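MHC class I antigen (PDB 5H5Z) probably presents peptides to T cells at the cell surface, as a class I heavy chain paired with beta-2-microglobulin. Local coordinates at residues T2-T10 with F21-F32; Y110-V120 with W129-T139. One frame throughout, in Å; residues are numbered along the deposited sequence.

Interaction 1: residues T2-T10 with F21-F32; sequences THSLKYVYT and FTAVGMVDDGQF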
# COMPACT_ATOMS: atom_id res chain seq x y z
N THR A 2 6.47 11.40 13.85
CA THR A 2 7.20 10.17 13.58
C THR A 2 7.36 10.01 12.07
O THR A 2 6.47 10.37 11.30
CB THR A 2 6.45 8.95 14.18
OG1 THR A 2 6.38 9.10 15.61
CG2 THR A 2 7.15 7.64 13.86
N HIS A 3 8.50 9.49 11.65
CA HIS A 3 8.74 9.21 10.24
C HIS A 3 9.44 7.89 10.12
O HIS A 3 10.06 7.42 11.08
CB HIS A 3 9.57 10.31 9.58
CG HIS A 3 8.91 11.66 9.61
ND1 HIS A 3 7.80 11.96 8.85
CD2 HIS A 3 9.19 12.77 10.33
CE1 HIS A 3 7.44 13.21 9.10
NE2 HIS A 3 8.26 13.72 9.99
N SER A 4 9.34 7.28 8.94
CA SER A 4 9.94 5.98 8.70
C SER A 4 10.57 5.87 7.33
O SER A 4 10.13 6.51 6.37
CB SER A 4 8.89 4.87 8.87
OG SER A 4 7.92 4.96 7.85
N LEU A 5 11.61 5.03 7.24
CA LEU A 5 12.24 4.66 5.99
C LEU A 5 12.16 3.14 5.89
O LEU A 5 12.54 2.43 6.83
CB LEU A 5 13.71 5.13 5.97
CG LEU A 5 14.61 4.63 4.83
CD1 LEU A 5 14.09 5.00 3.45
CD2 LEU A 5 16.05 5.12 5.01
N LYS A 6 11.66 2.63 4.76
CA LYS A 6 11.48 1.19 4.57
C LYS A 6 11.84 0.75 3.16
O LYS A 6 11.58 1.46 2.18
CB LYS A 6 10.03 0.76 4.85
CG LYS A 6 9.50 1.10 6.23
CD LYS A 6 8.01 0.79 6.31
CE LYS A 6 7.43 1.12 7.68
NZ LYS A 6 5.97 0.85 7.66
N TYR A 7 12.44 -0.43 3.07
CA TYR A 7 12.70 -1.06 1.79
C TYR A 7 11.98 -2.39 1.73
O TYR A 7 11.95 -3.13 2.71
CB TYR A 7 14.21 -1.23 1.56
CG TYR A 7 14.88 0.10 1.32
CD1 TYR A 7 14.92 0.65 0.04
CD2 TYR A 7 15.45 0.82 2.37
CE1 TYR A 7 15.53 1.88 -0.20
CE2 TYR A 7 16.05 2.05 2.14
CZ TYR A 7 16.09 2.57 0.86
OH TYR A 7 16.68 3.79 0.63
N VAL A 8 11.37 -2.66 0.58
CA VAL A 8 10.72 -3.95 0.34
C VAL A 8 11.27 -4.56 -0.95
O VAL A 8 11.17 -3.96 -2.02
CB VAL A 8 9.17 -3.87 0.35
CG1 VAL A 8 8.65 -3.50 1.74
CG2 VAL A 8 8.65 -2.89 -0.70
N TYR A 9 11.91 -5.73 -0.82
CA TYR A 9 12.48 -6.42 -1.97
C TYR A 9 11.63 -7.64 -2.32
O TYR A 9 11.27 -8.42 -1.43
CB TYR A 9 13.88 -6.95 -1.68
CG TYR A 9 14.97 -5.95 -1.31
CD1 TYR A 9 14.78 -4.57 -1.43
CD2 TYR A 9 16.20 -6.41 -0.85
CE1 TYR A 9 15.80 -3.68 -1.09
CE2 TYR A 9 17.22 -5.53 -0.52
CZ TYR A 9 17.01 -4.17 -0.64
OH TYR A 9 18.03 -3.32 -0.29
N THR A 10 11.33 -7.82 -3.61
CA THR A 10 10.63 -9.03 -4.07
C THR A 10 11.46 -9.80 -5.10
O THR A 10 11.78 -9.28 -6.17
CB THR A 10 9.25 -8.71 -4.69
OG1 THR A 10 8.46 -7.96 -3.75
CG2 THR A 10 8.51 -10.00 -5.07
N PHE A 21 13.90 -9.57 -9.76
CA PHE A 21 14.07 -8.80 -8.54
C PHE A 21 13.40 -7.44 -8.70
O PHE A 21 13.55 -6.80 -9.73
CB PHE A 21 15.57 -8.61 -8.25
CG PHE A 21 15.86 -7.86 -6.98
CD1 PHE A 21 15.91 -8.53 -5.77
CD2 PHE A 21 16.11 -6.49 -7.00
CE1 PHE A 21 16.19 -7.85 -4.59
CE2 PHE A 21 16.39 -5.80 -5.83
CZ PHE A 21 16.42 -6.48 -4.62
N THR A 22 12.67 -7.03 -7.67
CA THR A 22 12.07 -5.70 -7.59
C THR A 22 12.35 -5.11 -6.21
O THR A 22 12.20 -5.80 -5.20
CB THR A 22 10.54 -5.74 -7.83
OG1 THR A 22 10.26 -6.38 -9.08
CG2 THR A 22 9.94 -4.34 -7.84
N ALA A 23 12.76 -3.85 -6.16
CA ALA A 23 12.94 -3.16 -4.89
C ALA A 23 12.16 -1.85 -4.91
O ALA A 23 12.20 -1.11 -5.90
CB ALA A 23 14.42 -2.90 -4.63
N VAL A 24 11.44 -1.59 -3.82
CA VAL A 24 10.75 -0.31 -3.61
C VAL A 24 11.20 0.30 -2.28
O VAL A 24 11.28 -0.40 -1.27
CB VAL A 24 9.21 -0.49 -3.65
CG1 VAL A 24 8.48 0.75 -3.14
CG2 VAL A 24 8.75 -0.84 -5.06
N GLY A 25 11.51 1.59 -2.28
CA GLY A 25 11.83 2.29 -1.04
C GLY A 25 10.77 3.32 -0.73
O GLY A 25 10.24 3.96 -1.65
N MET A 26 10.46 3.47 0.55
CA MET A 26 9.36 4.31 1.01
C MET A 26 9.77 5.17 2.20
O MET A 26 10.49 4.70 3.09
CB MET A 26 8.16 3.45 1.41
CG MET A 26 7.50 2.69 0.27
SD MET A 26 6.33 1.47 0.91
CE MET A 26 7.43 0.14 1.38
N VAL A 27 9.31 6.42 2.21
CA VAL A 27 9.34 7.23 3.42
C VAL A 27 7.89 7.49 3.81
O VAL A 27 7.10 7.94 2.98
CB VAL A 27 10.14 8.53 3.22
CG1 VAL A 27 10.00 9.48 4.41
CG2 VAL A 27 11.60 8.19 3.01
N ASP A 28 7.55 7.17 5.06
CA ASP A 28 6.17 7.26 5.57
C ASP A 28 5.21 6.49 4.66
O ASP A 28 4.08 6.94 4.39
CB ASP A 28 5.74 8.73 5.75
CG ASP A 28 6.58 9.46 6.79
OD1 ASP A 28 7.48 8.85 7.40
OD2 ASP A 28 6.33 10.67 7.01
N ASP A 29 5.67 5.34 4.19
CA ASP A 29 4.90 4.42 3.34
C ASP A 29 4.54 4.98 1.97
O ASP A 29 3.69 4.43 1.27
CB ASP A 29 3.67 3.90 4.10
CG ASP A 29 4.05 3.23 5.41
OD1 ASP A 29 4.82 2.24 5.37
OD2 ASP A 29 3.60 3.69 6.48
N GLY A 30 5.22 6.06 1.58
CA GLY A 30 5.10 6.62 0.25
C GLY A 30 6.37 6.35 -0.54
O GLY A 30 7.47 6.66 -0.08
N GLN A 31 6.21 5.76 -1.72
CA GLN A 31 7.36 5.33 -2.52
C GLN A 31 8.20 6.51 -3.00
O GLN A 31 7.66 7.47 -3.54
CB GLN A 31 6.92 4.50 -3.73
CG GLN A 31 8.08 4.24 -4.69
CD GLN A 31 7.67 3.61 -6.00
OE1 GLN A 31 8.42 2.80 -6.56
NE2 GLN A 31 6.51 3.99 -6.53
N PHE A 32 9.52 6.42 -2.82
CA PHE A 32 10.43 7.42 -3.37
C PHE A 32 11.49 6.82 -4.31
O PHE A 32 12.20 7.56 -5.00
CB PHE A 32 11.09 8.24 -2.25
CG PHE A 32 12.22 7.53 -1.55
CD1 PHE A 32 11.96 6.64 -0.51
CD2 PHE A 32 13.55 7.76 -1.92
CE1 PHE A 32 12.99 5.97 0.14
CE2 PHE A 32 14.59 7.09 -1.27
CZ PHE A 32 14.31 6.20 -0.24
O HOH W 1 8.15 4.04 5.03
O HOH W 2 10.27 -9.07 -8.66
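Phe21 turns its edge to one face of the Tyr9 ring. Its CZ sits over that face, 3.7 Å from Tyr9 CG, with the ring planes at 63°. This is a T-shaped pair. Phe21 CG lies anti to the backbone N (chi1 -178°), which carries the ring across to Tyr9. Ala23 CB also touches the Tyr9 ring, near CD1. Tyr7 brings its OH to the edge of the Phe32 ring, 3.5 Å from Phe32 CZ. Leu5 CD1 packs against the same ring. At the far end the His3 ring and the Asp28 carboxylate are nearly coplanar, 5° apart. His3 ND1 donates in the ring plane to the syn lone pair of Asp28 OD2, at 2.7 Å. Asp28 OD1 accepts from Ser4 N at 2.9 Å, so both carboxylate oxygens are held and the group cannot easily rotate.

On the face of Lys6, Val8 and Met26, opposite Tyr7 and Tyr9, the extended Lys6 chain forms a salt bridge from NZ to Asp29 OD1 in the turn (2.9 Å). Val8 CG1 meets Met26 CE at 3.9 Å, and Val8 CG2 lies beside Val24 CB. Tyr7 OH hydrogen-bonds to the backbone of the bound peptide, while Tyr9 OH hydrogen-bonds to Tyr96.

The backbones run antiparallel, with paired hydrogen bonds at Lys6–Met26, Val8–Val24 and Thr10–Thr22. A type I' turn from Val27 to Gly30 leads into the next strand. Strands 3-13 and 21-27 form a beta hairpin in the floor of the MHC class I groove, with Tyr7 and Tyr9 on the peptide side and Lys6, Val8, Thr10 and Val24 packed on beta-2-microglobulin.

Interaction 2: residues Y110-V120 with W129-T139; sequences YQYAYDGEDFV and WTAANPQAVIT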
# COMPACT_ATOMS: atom_id res chain seq x y z
N TYR A 110 14.03 -6.13 10.53
CA TYR A 110 14.70 -6.77 9.41
C TYR A 110 14.13 -8.19 9.30
O TYR A 110 14.30 -9.00 10.21
CB TYR A 110 16.22 -6.80 9.63
CG TYR A 110 17.04 -6.40 8.41
CD1 TYR A 110 17.08 -7.20 7.27
CD2 TYR A 110 17.79 -5.22 8.42
CE1 TYR A 110 17.83 -6.83 6.16
CE2 TYR A 110 18.54 -4.84 7.32
CZ TYR A 110 18.56 -5.65 6.19
OH TYR A 110 19.31 -5.28 5.10
N GLN A 111 13.45 -8.48 8.19
CA GLN A 111 12.67 -9.71 8.05
C GLN A 111 12.74 -10.30 6.65
O GLN A 111 12.82 -9.56 5.66
CB GLN A 111 11.19 -9.45 8.40
CG GLN A 111 10.96 -8.95 9.82
CD GLN A 111 9.61 -8.26 9.99
OE1 GLN A 111 8.81 -8.20 9.07
NE2 GLN A 111 9.38 -7.73 11.18
N TYR A 112 12.68 -11.62 6.56
CA TYR A 112 12.66 -12.33 5.28
C TYR A 112 11.51 -13.34 5.25
O TYR A 112 11.14 -13.89 6.29
CB TYR A 112 13.98 -13.06 5.06
CG TYR A 112 15.20 -12.17 4.91
CD1 TYR A 112 15.88 -11.67 6.02
CD2 TYR A 112 15.70 -11.85 3.64
CE1 TYR A 112 17.00 -10.87 5.88
CE2 TYR A 112 16.84 -11.05 3.49
CZ TYR A 112 17.47 -10.56 4.62
OH TYR A 112 18.60 -9.77 4.48
N ALA A 113 10.96 -13.59 4.07
CA ALA A 113 9.91 -14.60 3.88
C ALA A 113 10.13 -15.40 2.62
O ALA A 113 10.61 -14.87 1.61
CB ALA A 113 8.53 -13.96 3.84
N TYR A 114 9.78 -16.68 2.69
CA TYR A 114 9.78 -17.55 1.52
C TYR A 114 8.34 -17.95 1.21
O TYR A 114 7.60 -18.37 2.11
CB TYR A 114 10.63 -18.79 1.77
CG TYR A 114 10.58 -19.79 0.64
CD1 TYR A 114 11.12 -19.48 -0.61
CD2 TYR A 114 9.98 -21.04 0.81
CE1 TYR A 114 11.08 -20.38 -1.65
CE2 TYR A 114 9.94 -21.95 -0.23
CZ TYR A 114 10.48 -21.62 -1.46
OH TYR A 114 10.44 -22.52 -2.49
N ASP A 115 7.97 -17.81 -0.06
CA ASP A 115 6.57 -18.00 -0.51
C ASP A 115 5.56 -17.29 0.39
O ASP A 115 4.50 -17.83 0.70
CB ASP A 115 6.24 -19.50 -0.69
CG ASP A 115 6.90 -20.10 -1.92
OD1 ASP A 115 7.26 -19.34 -2.84
OD2 ASP A 115 7.04 -21.33 -1.98
N GLY A 116 5.91 -16.07 0.81
CA GLY A 116 5.02 -15.24 1.61
C GLY A 116 4.80 -15.68 3.05
O GLY A 116 3.85 -15.25 3.69
N GLU A 117 5.69 -16.53 3.56
CA GLU A 117 5.65 -16.96 4.95
C GLU A 117 6.97 -16.66 5.66
O GLU A 117 8.04 -16.83 5.07
CB GLU A 117 5.35 -18.46 5.04
CG GLU A 117 3.92 -18.83 4.68
CD GLU A 117 3.62 -20.30 4.91
OE1 GLU A 117 4.38 -21.15 4.41
OE2 GLU A 117 2.63 -20.60 5.61
N ASP A 118 6.90 -16.25 6.93
CA ASP A 118 8.10 -15.94 7.73
C ASP A 118 9.18 -16.99 7.55
O ASP A 118 8.91 -18.20 7.59
CB ASP A 118 7.76 -15.85 9.22
CG ASP A 118 6.97 -14.60 9.58
OD1 ASP A 118 6.79 -13.71 8.71
OD2 ASP A 118 6.54 -14.50 10.74
N PHE A 119 10.41 -16.53 7.34
CA PHE A 119 11.57 -17.42 7.23
C PHE A 119 12.55 -17.13 8.37
O PHE A 119 12.72 -17.95 9.27
CB PHE A 119 12.23 -17.29 5.85
CG PHE A 119 13.31 -18.31 5.58
CD1 PHE A 119 12.98 -19.62 5.23
CD2 PHE A 119 14.66 -17.96 5.65
CE1 PHE A 119 13.97 -20.56 4.98
CE2 PHE A 119 15.65 -18.89 5.39
CZ PHE A 119 15.31 -20.19 5.05
N VAL A 120 13.18 -15.95 8.35
CA VAL A 120 14.00 -15.48 9.48
C VAL A 120 13.70 -14.00 9.79
O VAL A 120 13.42 -13.21 8.89
CB VAL A 120 15.53 -15.65 9.26
CG1 VAL A 120 15.94 -17.12 9.29
CG2 VAL A 120 15.99 -14.98 7.97
N TRP A 129 18.84 -14.40 15.04
CA TRP A 129 17.81 -14.54 14.03
C TRP A 129 16.80 -15.59 14.44
O TRP A 129 17.16 -16.74 14.71
CB TRP A 129 18.44 -14.89 12.68
CG TRP A 129 19.23 -13.76 12.11
CD1 TRP A 129 20.56 -13.51 12.30
CD2 TRP A 129 18.73 -12.70 11.29
NE1 TRP A 129 20.93 -12.36 11.63
CE2 TRP A 129 19.82 -11.85 11.00
CE3 TRP A 129 17.47 -12.40 10.75
CZ2 TRP A 129 19.69 -10.71 10.20
CZ3 TRP A 129 17.34 -11.27 9.96
CH2 TRP A 129 18.44 -10.43 9.70
N THR A 130 15.54 -15.19 14.50
CA THR A 130 14.45 -16.12 14.78
C THR A 130 14.11 -16.88 13.51
O THR A 130 13.73 -16.28 12.50
CB THR A 130 13.22 -15.38 15.33
OG1 THR A 130 13.60 -14.64 16.49
CG2 THR A 130 12.11 -16.37 15.71
N ALA A 131 14.27 -18.20 13.56
CA ALA A 131 13.94 -19.09 12.46
C ALA A 131 12.51 -19.60 12.61
O ALA A 131 12.16 -20.17 13.64
CB ALA A 131 14.92 -20.25 12.41
N ALA A 132 11.68 -19.38 11.59
CA ALA A 132 10.26 -19.75 11.64
C ALA A 132 10.02 -21.25 11.44
O ALA A 132 8.98 -21.78 11.86
CB ALA A 132 9.46 -18.95 10.63
N ASN A 133 10.96 -21.92 10.78
CA ASN A 133 10.84 -23.35 10.48
C ASN A 133 12.21 -24.02 10.48
O ASN A 133 13.23 -23.33 10.49
CB ASN A 133 10.12 -23.54 9.14
CG ASN A 133 10.70 -22.69 8.03
OD1 ASN A 133 11.88 -22.77 7.72
ND2 ASN A 133 9.86 -21.86 7.42
N PRO A 134 12.25 -25.37 10.47
CA PRO A 134 13.53 -26.08 10.43
C PRO A 134 14.42 -25.67 9.24
O PRO A 134 15.64 -25.61 9.39
CB PRO A 134 13.12 -27.55 10.29
CG PRO A 134 11.79 -27.61 10.96
CD PRO A 134 11.12 -26.32 10.61
N GLN A 135 13.80 -25.40 8.09
CA GLN A 135 14.52 -24.98 6.89
C GLN A 135 15.30 -23.69 7.11
O GLN A 135 16.36 -23.49 6.51
CB GLN A 135 13.57 -24.80 5.70
CG GLN A 135 12.94 -26.09 5.17
CD GLN A 135 11.70 -26.52 5.93
OE1 GLN A 135 11.32 -25.92 6.94
NE2 GLN A 135 11.06 -27.58 5.44
N ALA A 136 14.78 -22.82 7.97
CA ALA A 136 15.43 -21.55 8.26
C ALA A 136 16.58 -21.65 9.27
O ALA A 136 17.41 -20.75 9.35
CB ALA A 136 14.41 -20.52 8.72
N VAL A 137 16.62 -22.74 10.03
CA VAL A 137 17.60 -22.90 11.11
C VAL A 137 19.05 -22.93 10.61
O VAL A 137 19.95 -22.37 11.24
CB VAL A 137 17.29 -24.13 12.00
CG1 VAL A 137 18.32 -24.30 13.11
CG2 VAL A 137 15.90 -24.00 12.61
N ILE A 138 19.28 -23.58 9.46
CA ILE A 138 20.60 -23.58 8.83
C ILE A 138 21.07 -22.15 8.55
O ILE A 138 22.23 -21.81 8.80
CB ILE A 138 20.63 -24.42 7.54
CG1 ILE A 138 20.35 -25.90 7.87
CG2 ILE A 138 21.96 -24.27 6.81
CD1 ILE A 138 19.99 -26.74 6.67
N THR A 139 20.16 -21.31 8.06
CA THR A 139 20.44 -19.89 7.79
C THR A 139 20.74 -19.13 9.09
O THR A 139 21.70 -18.36 9.15
CB THR A 139 19.28 -19.24 7.01
OG1 THR A 139 19.19 -19.83 5.71
CG2 THR A 139 19.48 -17.72 6.87
O HOH W 3 9.62 -19.92 5.31
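Strands 117-120 and 129-131 meet as a short, splayed antiparallel pair, their axes at 132°, with Val120 opposite Ala131 and Ala132 N donating to Phe119 O at 2.9 Å. A classic beta bulge sets Phe119 and Val120 together across from Tyr112.

Phe119 is the main side chain of the contact. Ala136 CB stands almost centrally over one face of its ring, 3.6 Å from the centroid, as a CH-pi contact. Thr139 OG1 lies at the ring edge, 3.7 Å from Phe119 CE2. The ring gets there because CG is anti to the backbone N (chi1 -172°). Val120 sends its two branches to different partners. CG1 meets Ala136 CB at 3.8 Å, while CG2 meets Trp129 CE3 at 4.1 Å. The six-membered end of the Trp129 indole also reaches the Tyr112 ring, with CH2 at its edge, 4.1 Å from Tyr112 CE1. Trp143 meets both of these rings edge-to-face.

Asn133 is the N-cap of the helix that follows. Its OD1 accepts a weak capping bond from Ala136 N, and its ND2 donates to a water. That water lies 2.9 Å from Asp118 O and probably donates to it. Asp118 OD1 hydrogen-bonds to Trp61 of beta-2-microglobulin.

The chemistry is thus mostly apolar. One direct backbone bond and one probable water bridge tie the segments together, and Ala136 packed over the Phe119 ring joins the helix to the sheet. Thr139 OG1, at the edge of that ring, also hydrogen-bonds to Arg82 and to the peptide backbone, so the contact borders the peptide site.

How the interactions relate
Interactions 1 and 2 lie in the same eight-stranded sheet, the floor of the peptide groove. Their centres are about 21 Å apart. Their nearest atoms come within about 6 Å without touching. Strand 90-100 stands between strands 3-13 and 106-114, and Tyr96 on it bridges the two: it meets the Tyr7 ring and stacks on Tyr110. Both contacts reach the bound peptide. Interaction 1 also packs Leu5 and Tyr9 against it; interaction 2 adds a hydrogen bond from Tyr110 OH to a polar peptide side chain. Both also touch beta-2-microglobulin. Residues 2-10 with 21-32 form a central hairpin, while 110-120 with 129-139 join the sheet edge to a helix.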